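Local coordinates for protein GTP cyclohydrolase 1 type 2 homolog (PDB 3LNL) that is of unknown function but, as a NIF3-family toroidal homohexamer, holds a dinuclear metal centre and is capped at both entries by PII-like domain trimers, at residues T12-H17 and M345-I350; A117-L122 and S263-P268; Q132-K137 and E233-S238. The protein carries 2 engineered substitutions. One frame throughout, in Å; residues are numbered along the deposited sequence. Where two conformers were deposited one is given.

Contact 1 (T12-H17 and M345-I350); sequences TLLDHH and MNWFNI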
loop_
_atom_site.group_PDB
_atom_site.type_symbol
_atom_site.label_atom_id
_atom_site.label_comp_id
_atom_site.label_asym_id
_atom_site.label_seq_id
_atom_site.Cartn_x
_atom_site.Cartn_y
_atom_site.Cartn_z
ATOM N N THR B 12 -34.581 9.034 -10.693
ATOM C CA THR B 12 -34.940 7.729 -11.267
ATOM C C THR B 12 -34.875 7.758 -12.798
ATOM O O THR B 12 -34.377 6.829 -13.424
ATOM C CB THR B 12 -36.359 7.293 -10.814
ATOM O OG1 THR B 12 -36.408 7.277 -9.379
ATOM C CG2 THR B 12 -36.703 5.932 -11.365
ATOM N N LEU B 13 -35.360 8.828 -13.405
ATOM C CA LEU B 13 -35.334 8.939 -14.857
ATOM C C LEU B 13 -33.906 9.049 -15.369
ATOM O O LEU B 13 -33.521 8.346 -16.295
ATOM C CB LEU B 13 -36.170 10.144 -15.295
ATOM C CG LEU B 13 -36.332 10.399 -16.806
ATOM C CD1 LEU B 13 -36.899 9.139 -17.473
ATOM C CD2 LEU B 13 -37.277 11.591 -17.005
ATOM N N LEU B 14 -33.104 9.902 -14.723
ATOM C CA LEU B 14 -31.701 10.090 -15.093
ATOM C C LEU B 14 -30.931 8.789 -15.007
ATOM O O LEU B 14 -30.170 8.424 -15.923
ATOM C CB LEU B 14 -31.030 11.111 -14.196
ATOM C CG LEU B 14 -31.589 12.527 -14.350
ATOM C CD1 LEU B 14 -30.845 13.556 -13.453
ATOM C CD2 LEU B 14 -31.578 12.971 -15.835
ATOM N N ASP B 15 -31.156 8.088 -13.906
ATOM C CA ASP B 15 -30.503 6.840 -13.670
ATOM C C ASP B 15 -30.911 5.719 -14.665
ATOM O O ASP B 15 -30.098 4.853 -15.039
ATOM C CB ASP B 15 -30.788 6.391 -12.235
ATOM C CG ASP B 15 -30.043 5.153 -11.893
ATOM O OD1 ASP B 15 -28.823 5.098 -12.002
ATOM O OD2 ASP B 15 -30.690 4.198 -11.515
ATOM N N HIS B 16 -32.160 5.760 -15.111
ATOM C CA HIS B 16 -32.632 4.812 -16.108
ATOM C C HIS B 16 -31.807 4.957 -17.397
ATOM O O HIS B 16 -31.326 3.980 -17.935
ATOM C CB HIS B 16 -34.129 5.013 -16.364
ATOM C CG HIS B 16 -34.680 4.117 -17.419
ATOM N ND1 HIS B 16 -34.934 2.786 -17.199
ATOM C CD2 HIS B 16 -34.963 4.345 -18.723
ATOM C CE1 HIS B 16 -35.365 2.231 -18.318
ATOM N NE2 HIS B 16 -35.375 3.152 -19.264
ATOM N N HIS B 17 -31.622 6.189 -17.868
ATOM C CA HIS B 17 -30.975 6.402 -19.141
ATOM C C HIS B 17 -29.462 6.505 -19.066
ATOM O O HIS B 17 -28.790 6.173 -20.044
ATOM C CB HIS B 17 -31.568 7.635 -19.832
ATOM C CG HIS B 17 -33.006 7.487 -20.224
ATOM N ND1 HIS B 17 -33.415 6.767 -21.331
ATOM C CD2 HIS B 17 -34.137 7.999 -19.671
ATOM C CE1 HIS B 17 -34.737 6.830 -21.430
ATOM N NE2 HIS B 17 -35.199 7.565 -20.431
ATOM N N MET B 345 -34.980 16.631 -22.719
ATOM C CA MET B 345 -36.228 17.035 -23.364
ATOM C C MET B 345 -36.928 15.837 -23.996
ATOM O O MET B 345 -38.149 15.703 -23.911
ATOM C CB MET B 345 -35.959 18.086 -24.433
ATOM C CG MET B 345 -35.564 19.411 -23.858
ATOM S SD MET B 345 -35.645 20.761 -25.035
ATOM C CE MET B 345 -34.812 20.080 -26.504
ATOM N N ASN B 346 -36.140 14.975 -24.620
ATOM C CA ASN B 346 -36.663 13.749 -25.221
ATOM C C ASN B 346 -37.185 12.772 -24.175
ATOM O O ASN B 346 -38.287 12.222 -24.321
ATOM C CB ASN B 346 -35.580 13.039 -26.048
ATOM C CG ASN B 346 -36.127 11.811 -26.741
ATOM O OD1 ASN B 346 -37.228 11.865 -27.326
ATOM N ND2 ASN B 346 -35.417 10.672 -26.635
ATOM N N TRP B 347 -36.397 12.545 -23.122
ATOM C CA TRP B 347 -36.846 11.655 -22.042
ATOM C C TRP B 347 -38.131 12.181 -21.387
ATOM O O TRP B 347 -39.059 11.393 -21.054
ATOM C CB TRP B 347 -35.764 11.468 -20.975
ATOM C CG TRP B 347 -34.501 10.944 -21.503
ATOM C CD1 TRP B 347 -34.333 10.146 -22.609
ATOM C CD2 TRP B 347 -33.186 11.160 -20.957
ATOM N NE1 TRP B 347 -32.983 9.903 -22.797
ATOM C CE2 TRP B 347 -32.268 10.489 -21.793
ATOM C CE3 TRP B 347 -32.699 11.871 -19.861
ATOM C CZ2 TRP B 347 -30.898 10.504 -21.559
ATOM C CZ3 TRP B 347 -31.344 11.905 -19.635
ATOM C CH2 TRP B 347 -30.449 11.209 -20.484
ATOM N N PHE B 348 -38.208 13.503 -21.214
ATOM C CA PHE B 348 -39.393 14.109 -20.642
ATOM C C PHE B 348 -40.610 13.972 -21.587
ATOM O O PHE B 348 -41.714 13.805 -21.116
ATOM C CB PHE B 348 -39.191 15.596 -20.352
ATOM C CG PHE B 348 -38.426 15.923 -19.064
ATOM C CD1 PHE B 348 -38.110 17.266 -18.783
ATOM C CD2 PHE B 348 -38.032 14.941 -18.154
ATOM C CE1 PHE B 348 -37.414 17.613 -17.611
ATOM C CE2 PHE B 348 -37.327 15.272 -16.979
ATOM C CZ PHE B 348 -37.007 16.607 -16.721
ATOM N N ASN B 349 -40.387 14.104 -22.895
ATOM C CA ASN B 349 -41.455 13.942 -23.871
ATOM C C ASN B 349 -42.053 12.541 -23.726
ATOM O O ASN B 349 -43.232 12.393 -23.506
ATOM C CB ASN B 349 -40.962 14.147 -25.297
ATOM C CG ASN B 349 -42.077 13.911 -26.315
ATOM O OD1 ASN B 349 -43.043 14.660 -26.324
ATOM N ND2 ASN B 349 -41.950 12.883 -27.160
ATOM N N ILE B 350 -41.206 11.532 -23.770
ATOM C CA ILE B 350 -41.639 10.163 -23.545
ATOM C C ILE B 350 -42.493 10.032 -22.294
ATOM O O ILE B 350 -43.487 9.370 -22.318
ATOM C CB ILE B 350 -40.458 9.171 -23.435
ATOM C CG1 ILE B 350 -39.602 9.212 -24.674
ATOM C CG2 ILE B 350 -40.982 7.738 -23.173
ATOM C CD1 ILE B 350 -40.232 8.780 -25.930
HETATM O O HOH W 1 -37.852 8.370 -20.684
#
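Helix segments 12-17 and 345-350 cross steeply, their N-to-C directions 112° apart and their axes no closer than 11.2 Å, with L13 and W347 carrying the nearest CA atoms. Side chains bridge this wide gap. The flat indole of W347 gives H17 a broad face: its five-membered ring and the imidazole of H17 form a face-to-face stack, the centroids 3.5 Å apart and the planes tilted by only 1°. The two residues reach toward each other tip to tip, each with CG anti to its own carbonyl carbon. H17 CB adds a CH-pi contact 3.7 Å from the centroid of the six-membered W347 ring. On its other face the imidazole carries H16 CD2, which leaves it sandwiched. Its edge keeps NE2 for a water, in the ring plane and 2.8 Å from H17 NE2, which gives a longer bond, 3.3 Å, to W347 O and probably helps to hold the imidazole in its rotation. Leucine methyls fill in at the ring edges: L13 CD2 lies 3.6 Å from F348 CD2, and L14 CD2 4.0 Å from W347 CZ3. Beyond the pair, H17 O accepts a hydrogen bond from N108 ND2. F348 rests on the loop residues M5 and I353 and on V357, so helix 336-350 lies against strand 357-359, an outermost strand of the mixed five-stranded sheet within this chain, while helix 7-17 packs on W347 and F348.

Contact 2 (A117-L122 and S263-P268); sequences AKVMGL and SKLNIP. Engineered in segment 117-122: V119 (natural residue Ala).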
loop_
_atom_site.group_PDB
_atom_site.type_symbol
_atom_site.label_atom_id
_atom_site.label_comp_id
_atom_site.label_asym_id
_atom_site.label_seq_id
_atom_site.Cartn_x
_atom_site.Cartn_y
_atom_site.Cartn_z
ATOM N N ALA B 117 -18.263 13.580 -31.066
ATOM C CA ALA B 117 -18.160 13.014 -32.407
ATOM C C ALA B 117 -19.216 13.575 -33.359
ATOM O O ALA B 117 -18.906 13.964 -34.506
ATOM C CB ALA B 117 -18.231 11.465 -32.352
ATOM N N LYS B 118 -20.432 13.692 -32.863
ATOM C CA LYS B 118 -21.537 14.263 -33.631
ATOM C C LYS B 118 -21.269 15.714 -33.985
ATOM O O LYS B 118 -21.417 16.086 -35.125
ATOM C CB LYS B 118 -22.867 14.109 -32.864
ATOM C CG LYS B 118 -23.446 12.682 -32.898
ATOM C CD LYS B 118 -23.918 12.312 -34.308
ATOM C CE LYS B 118 -24.737 11.016 -34.355
ATOM N NZ LYS B 118 -24.750 10.480 -35.771
ATOM N N VAL B 119 -20.785 16.516 -33.029
ATOM C CA VAL B 119 -20.483 17.917 -33.320
ATOM C C VAL B 119 -19.322 18.068 -34.324
ATOM O O VAL B 119 -19.261 19.004 -35.103
ATOM C CB VAL B 119 -20.181 18.705 -32.046
ATOM C CG1 VAL B 119 -19.858 20.168 -32.397
ATOM C CG2 VAL B 119 -21.305 18.638 -31.158
ATOM N N MET B 120 -18.426 17.103 -34.331
ATOM C CA MET B 120 -17.361 17.048 -35.328
ATOM C C MET B 120 -17.766 16.535 -36.690
ATOM O O MET B 120 -16.948 16.569 -37.607
ATOM C CB MET B 120 -16.214 16.204 -34.799
ATOM C CG MET B 120 -15.545 16.801 -33.600
ATOM S SD MET B 120 -14.317 15.669 -32.978
ATOM C CE MET B 120 -14.033 16.281 -31.300
ATOM N N GLY B 121 -19.011 16.089 -36.827
ATOM C CA GLY B 121 -19.523 15.586 -38.105
ATOM C C GLY B 121 -19.061 14.203 -38.477
ATOM O O GLY B 121 -19.052 13.869 -39.638
ATOM N N LEU B 122 -18.673 13.403 -37.485
ATOM C CA LEU B 122 -18.081 12.094 -37.754
ATOM C C LEU B 122 -19.156 11.055 -37.956
ATOM O O LEU B 122 -20.314 11.272 -37.575
ATOM C CB LEU B 122 -17.150 11.654 -36.645
ATOM C CG LEU B 122 -16.079 12.686 -36.275
ATOM C CD1 LEU B 122 -15.198 12.182 -35.132
ATOM C CD2 LEU B 122 -15.255 13.124 -37.510
ATOM N N SER B 263 -13.069 24.887 -35.738
ATOM C CA SER B 263 -14.192 25.649 -36.217
ATOM C C SER B 263 -15.550 25.112 -35.725
ATOM O O SER B 263 -16.392 25.859 -35.197
ATOM C CB SER B 263 -14.105 25.713 -37.766
ATOM O OG SER B 263 -15.219 26.333 -38.281
ATOM N N LYS B 264 -15.746 23.811 -35.813
ATOM C CA LYS B 264 -17.033 23.216 -35.456
ATOM C C LYS B 264 -17.353 23.369 -33.966
ATOM O O LYS B 264 -18.506 23.566 -33.606
ATOM C CB LYS B 264 -17.078 21.731 -35.821
ATOM C CG LYS B 264 -17.303 21.515 -37.302
ATOM C CD LYS B 264 -17.306 20.061 -37.751
ATOM C CE LYS B 264 -17.630 20.025 -39.276
ATOM N NZ LYS B 264 -17.060 18.796 -39.868
ATOM N N LEU B 265 -16.338 23.256 -33.113
ATOM C CA LEU B 265 -16.529 23.424 -31.689
ATOM C C LEU B 265 -16.259 24.856 -31.163
ATOM O O LEU B 265 -16.291 25.062 -29.940
ATOM C CB LEU B 265 -15.643 22.423 -30.912
ATOM C CG LEU B 265 -16.102 20.956 -30.951
ATOM C CD1 LEU B 265 -14.943 19.989 -30.691
ATOM C CD2 LEU B 265 -17.158 20.739 -29.910
ATOM N N ASN B 266 -15.950 25.785 -32.062
ATOM C CA ASN B 266 -15.650 27.187 -31.752
ATOM C C ASN B 266 -14.555 27.328 -30.681
ATOM O O ASN B 266 -14.705 28.025 -29.668
ATOM C CB ASN B 266 -16.939 27.872 -31.284
ATOM C CG ASN B 266 -16.852 29.366 -31.350
ATOM O OD1 ASN B 266 -16.183 29.928 -32.210
ATOM N ND2 ASN B 266 -17.558 30.039 -30.436
ATOM N N ILE B 267 -13.442 26.663 -30.924
ATOM C CA ILE B 267 -12.376 26.635 -29.982
ATOM C C ILE B 267 -11.429 27.760 -30.326
ATOM O O ILE B 267 -11.071 27.920 -31.527
ATOM C CB ILE B 267 -11.644 25.261 -30.027
ATOM C CG1 ILE B 267 -12.646 24.109 -30.039
ATOM C CG2 ILE B 267 -10.672 25.124 -28.821
ATOM C CD1 ILE B 267 -11.921 22.708 -30.228
ATOM N N PRO B 268 -10.984 28.539 -29.315
ATOM C CA PRO B 268 -10.091 29.667 -29.605
ATOM C C PRO B 268 -8.712 29.262 -30.100
ATOM O O PRO B 268 -8.122 29.949 -30.914
ATOM C CB PRO B 268 -9.982 30.408 -28.244
ATOM C CG PRO B 268 -11.254 30.071 -27.540
ATOM C CD PRO B 268 -11.527 28.618 -27.939
#
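K264 stretches its side chain along the backbone at the C-terminal end of helix 112-119. Its CG stands anti to the carbonyl carbon (chi1 -77°), and the chain beyond is extended, so the methylenes pass the carbonyls of V119 and M120: K264 CD lies 3.5 Å from V119 O, and K264 NZ donates a 3.2 Å hydrogen bond to M120 O. The ammonium approaches from above the carbonyl plane, 56° out of it, rather than along a lone pair. A long, flexible lysine suits this place because it can skirt the carbonyls and still deliver its charge at the tip; the same NZ forms a salt bridge with D260.

Both segments leave their helices through Schellman motifs. G121 takes the positive phi after helix 112-119, easy for a residue without a side chain, and its CA lies 4.4 Å from K264 NZ. N266 does the same after helix 254-264, asparagine being among the residues that accept such a conformation most readily.

Beside the lysine the contact is apolar and centred on L265. L265 CG and M120 CG each stand anti to their carbonyl carbon, which places the leucine methyls against V119 and M120: L265 CD2 touches V119 CG1 at 3.7 Å, and L265 CD1 touches M120 CE at 3.9 Å. V119, an engineered residue, holds CG1 anti to the backbone N (chi1 180°). M120 leaves the backbone away from the opposing segment, and its unbranched, extended chain carries the terminal methyl to the leucine.

The carbonyls at a helix C-terminus carry partial negative charge, which K264 probably offsets in part, while D260 balances the ammonium. The chemistry thus implies a divided contact, a partly electrostatic clasp over the carbonyls beside a small hydrocarbon interface that helps to bury L265 and M120.

Contact 3 (Q132-K137 and E233-S238); sequences QDVYYK and EIKQTS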
loop_
_atom_site.group_PDB
_atom_site.type_symbol
_atom_site.label_atom_id
_atom_site.label_comp_id
_atom_site.label_asym_id
_atom_site.label_seq_id
_atom_site.Cartn_x
_atom_site.Cartn_y
_atom_site.Cartn_z
ATOM N N GLN B 132 -17.116 -4.274 -18.393
ATOM C CA GLN B 132 -17.558 -5.680 -18.360
ATOM C C GLN B 132 -18.586 -5.784 -17.256
ATOM O O GLN B 132 -18.366 -5.314 -16.151
ATOM C CB GLN B 132 -16.409 -6.670 -18.106
ATOM C CG GLN B 132 -15.399 -6.782 -19.257
ATOM C CD GLN B 132 -15.907 -7.605 -20.446
ATOM O OE1 GLN B 132 -16.570 -8.636 -20.282
ATOM N NE2 GLN B 132 -15.594 -7.147 -21.653
ATOM N N ASP B 133 -19.725 -6.359 -17.578
ATOM C CA ASP B 133 -20.775 -6.553 -16.601
ATOM C C ASP B 133 -20.836 -8.015 -16.219
ATOM O O ASP B 133 -20.707 -8.884 -17.067
ATOM C CB ASP B 133 -22.109 -6.069 -17.169
ATOM C CG ASP B 133 -22.052 -4.599 -17.620
ATOM O OD1 ASP B 133 -21.514 -3.743 -16.874
ATOM O OD2 ASP B 133 -22.541 -4.311 -18.731
ATOM N N VAL B 134 -21.009 -8.261 -14.928
ATOM C CA VAL B 134 -21.073 -9.601 -14.392
ATOM C C VAL B 134 -22.517 -10.066 -14.337
ATOM O O VAL B 134 -23.385 -9.357 -13.829
ATOM C CB VAL B 134 -20.464 -9.661 -12.993
ATOM C CG1 VAL B 134 -20.535 -11.084 -12.447
ATOM C CG2 VAL B 134 -19.029 -9.142 -13.028
ATOM N N TYR B 135 -22.763 -11.232 -14.923
ATOM C CA TYR B 135 -24.057 -11.915 -14.872
ATOM C C TYR B 135 -23.821 -13.318 -14.313
ATOM O O TYR B 135 -22.677 -13.730 -14.122
ATOM C CB TYR B 135 -24.646 -12.065 -16.275
ATOM C CG TYR B 135 -24.899 -10.768 -16.982
ATOM C CD1 TYR B 135 -26.179 -10.218 -17.056
ATOM C CD2 TYR B 135 -23.854 -10.089 -17.592
ATOM C CE1 TYR B 135 -26.406 -9.001 -17.719
ATOM C CE2 TYR B 135 -24.068 -8.889 -18.259
ATOM C CZ TYR B 135 -25.336 -8.341 -18.314
ATOM O OH TYR B 135 -25.494 -7.135 -18.984
ATOM N N TYR B 136 -24.900 -14.067 -14.082
ATOM C CA TYR B 136 -24.792 -15.490 -13.756
ATOM C C TYR B 136 -25.695 -16.318 -14.630
ATOM O O TYR B 136 -26.854 -15.953 -14.873
ATOM C CB TYR B 136 -25.158 -15.768 -12.305
ATOM C CG TYR B 136 -24.172 -15.220 -11.334
ATOM C CD1 TYR B 136 -24.404 -14.022 -10.690
ATOM C CD2 TYR B 136 -22.991 -15.901 -11.064
ATOM C CE1 TYR B 136 -23.485 -13.508 -9.796
ATOM C CE2 TYR B 136 -22.063 -15.394 -10.176
ATOM C CZ TYR B 136 -22.318 -14.200 -9.542
ATOM O OH TYR B 136 -21.400 -13.689 -8.647
ATOM N N LYS B 137 -25.174 -17.444 -15.097
ATOM C CA LYS B 137 -26.032 -18.465 -15.673
ATOM C C LYS B 137 -26.438 -19.396 -14.530
ATOM O O LYS B 137 -25.595 -20.060 -13.934
ATOM C CB LYS B 137 -25.343 -19.216 -16.793
ATOM C CG LYS B 137 -26.309 -19.885 -17.759
ATOM C CD LYS B 137 -25.501 -20.574 -18.884
ATOM C CE LYS B 137 -25.995 -20.164 -20.270
ATOM N NZ LYS B 137 -24.937 -20.528 -21.294
ATOM N N GLU B 233 -20.679 -17.622 -13.063
ATOM C CA GLU B 233 -20.341 -16.266 -13.461
ATOM C C GLU B 233 -20.064 -16.165 -14.969
ATOM O O GLU B 233 -19.310 -16.963 -15.522
ATOM C CB GLU B 233 -19.140 -15.761 -12.681
ATOM C CG GLU B 233 -18.871 -14.286 -12.949
ATOM C CD GLU B 233 -17.490 -13.888 -12.518
ATOM O OE1 GLU B 233 -16.580 -13.842 -13.390
ATOM O OE2 GLU B 233 -17.323 -13.689 -11.296
ATOM N N ILE B 234 -20.737 -15.209 -15.609
ATOM C CA ILE B 234 -20.560 -14.868 -17.019
ATOM C C ILE B 234 -20.240 -13.380 -17.086
ATOM O O ILE B 234 -20.951 -12.568 -16.485
ATOM C CB ILE B 234 -21.872 -15.075 -17.817
ATOM C CG1 ILE B 234 -22.281 -16.535 -17.824
ATOM C CG2 ILE B 234 -21.737 -14.592 -19.250
ATOM C CD1 ILE B 234 -21.290 -17.433 -18.541
ATOM N N LYS B 235 -19.192 -13.008 -17.811
ATOM C CA LYS B 235 -18.928 -11.618 -18.072
ATOM C C LYS B 235 -19.330 -11.326 -19.499
ATOM O O LYS B 235 -19.083 -12.129 -20.408
ATOM C CB LYS B 235 -17.488 -11.270 -17.799
ATOM C CG LYS B 235 -17.167 -11.320 -16.309
ATOM C CD LYS B 235 -15.723 -10.943 -15.987
ATOM C CE LYS B 235 -15.599 -10.616 -14.487
ATOM N NZ LYS B 235 -14.240 -10.202 -14.038
ATOM N N GLN B 236 -19.990 -10.187 -19.667
ATOM C CA GLN B 236 -20.409 -9.687 -20.970
ATOM C C GLN B 236 -19.856 -8.302 -21.174
ATOM O O GLN B 236 -19.775 -7.528 -20.234
ATOM C CB GLN B 236 -21.928 -9.564 -21.036
ATOM C CG GLN B 236 -22.685 -10.853 -20.840
ATOM C CD GLN B 236 -24.143 -10.704 -21.243
ATOM O OE1 GLN B 236 -24.624 -9.598 -21.468
ATOM N NE2 GLN B 236 -24.838 -11.819 -21.351
ATOM N N THR B 237 -19.531 -7.984 -22.419
ATOM C CA THR B 237 -19.078 -6.677 -22.787
ATOM C C THR B 237 -20.221 -5.703 -22.676
ATOM O O THR B 237 -21.290 -5.929 -23.207
ATOM C CB THR B 237 -18.507 -6.670 -24.204
ATOM O OG1 THR B 237 -17.489 -7.673 -24.268
ATOM C CG2 THR B 237 -17.917 -5.304 -24.532
ATOM N N SER B 238 -19.983 -4.616 -21.956
ATOM C CA SER B 238 -21.009 -3.649 -21.674
ATOM C C SER B 238 -21.219 -2.776 -22.907
ATOM O O SER B 238 -20.337 -2.652 -23.742
ATOM C CB SER B 238 -20.518 -2.709 -20.551
ATOM O OG SER B 238 -21.520 -1.782 -20.257
HETATM O O HOH W 2 -24.267 -2.950 -20.288
#
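The Y135 ring carries the amide of Q236 over one face, Q236 CD standing 3.5 Å above the plane and offset toward the rim, while I234 O lies in plane at the ring edge. Both residues belong to an antiparallel pair of strands, 125-142 and 229-238, that probably forms part of the base of the PII-like insert between the two NIF3 domains. Their side chains cross at about a right angle, ring and amide planes 36° apart, and Q236 OE1 comes within 3.3 Å of Y135 CE2. On the other face of the sheet, the Y136 ring brings CD2 to 3.5 Å from E233 N.

Y135 with I234 and D133 with Q236 are hydrogen-bonded pairs, each closed by two bonds; Q132-T237, V134-K235 and Y136-E233 are the non-hydrogen-bonded pairs between and beyond them. Y135 N gives a 2.7 Å bond nearly along the C=O axis of I234 O. In return I234 N reaches Y135 O at 2.9 Å; this bond is straight at the hydrogen, at 179°, yet rises 44° out of the carbonyl plane.

Beta-branched V134 and I234 suit extended backbone. V134 CG1, anti to the backbone N, packs 3.6 Å from E233 CG, and V134 CG2 lies alongside the aliphatic part of K235, whose ammonium is carried off beyond it. The tyrosines offer broad surfaces to both this pair and the neighbouring strand 197-207, where Y135 packs on M205. A second subunit takes up two polar ends: K137 NZ forms a salt bridge with its D230, and T237 OG1 a hydrogen bond with its E215. S238 OG is hydrogen-bonded to Y240 N, and it also meets a water at 3.0 Å that donates to D133 OD2 at 2.7 Å.

Overall arrangement
The three contacts nest along the chain: contact 3 sits inside the loop closed by contact 2, which lies inside that closed by contact 1. They do not touch; the nearest atoms are about 13 Å apart for contacts 1 and 2 and about 11 Å for contacts 1 and 3. Contacts 1 and 2 flank the dinuclear zinc centre: the W347 side chain is about 12 Å from that of H68, and the L265 side chain about 9 Å from that of E333. Contact 3 lies away from this site, probably at the base of the PII-like lid. Its centre is 36 Å from that of contact 2, across the chain's centre, although helix 112-119 and strand 125-142 follow each other in the chain.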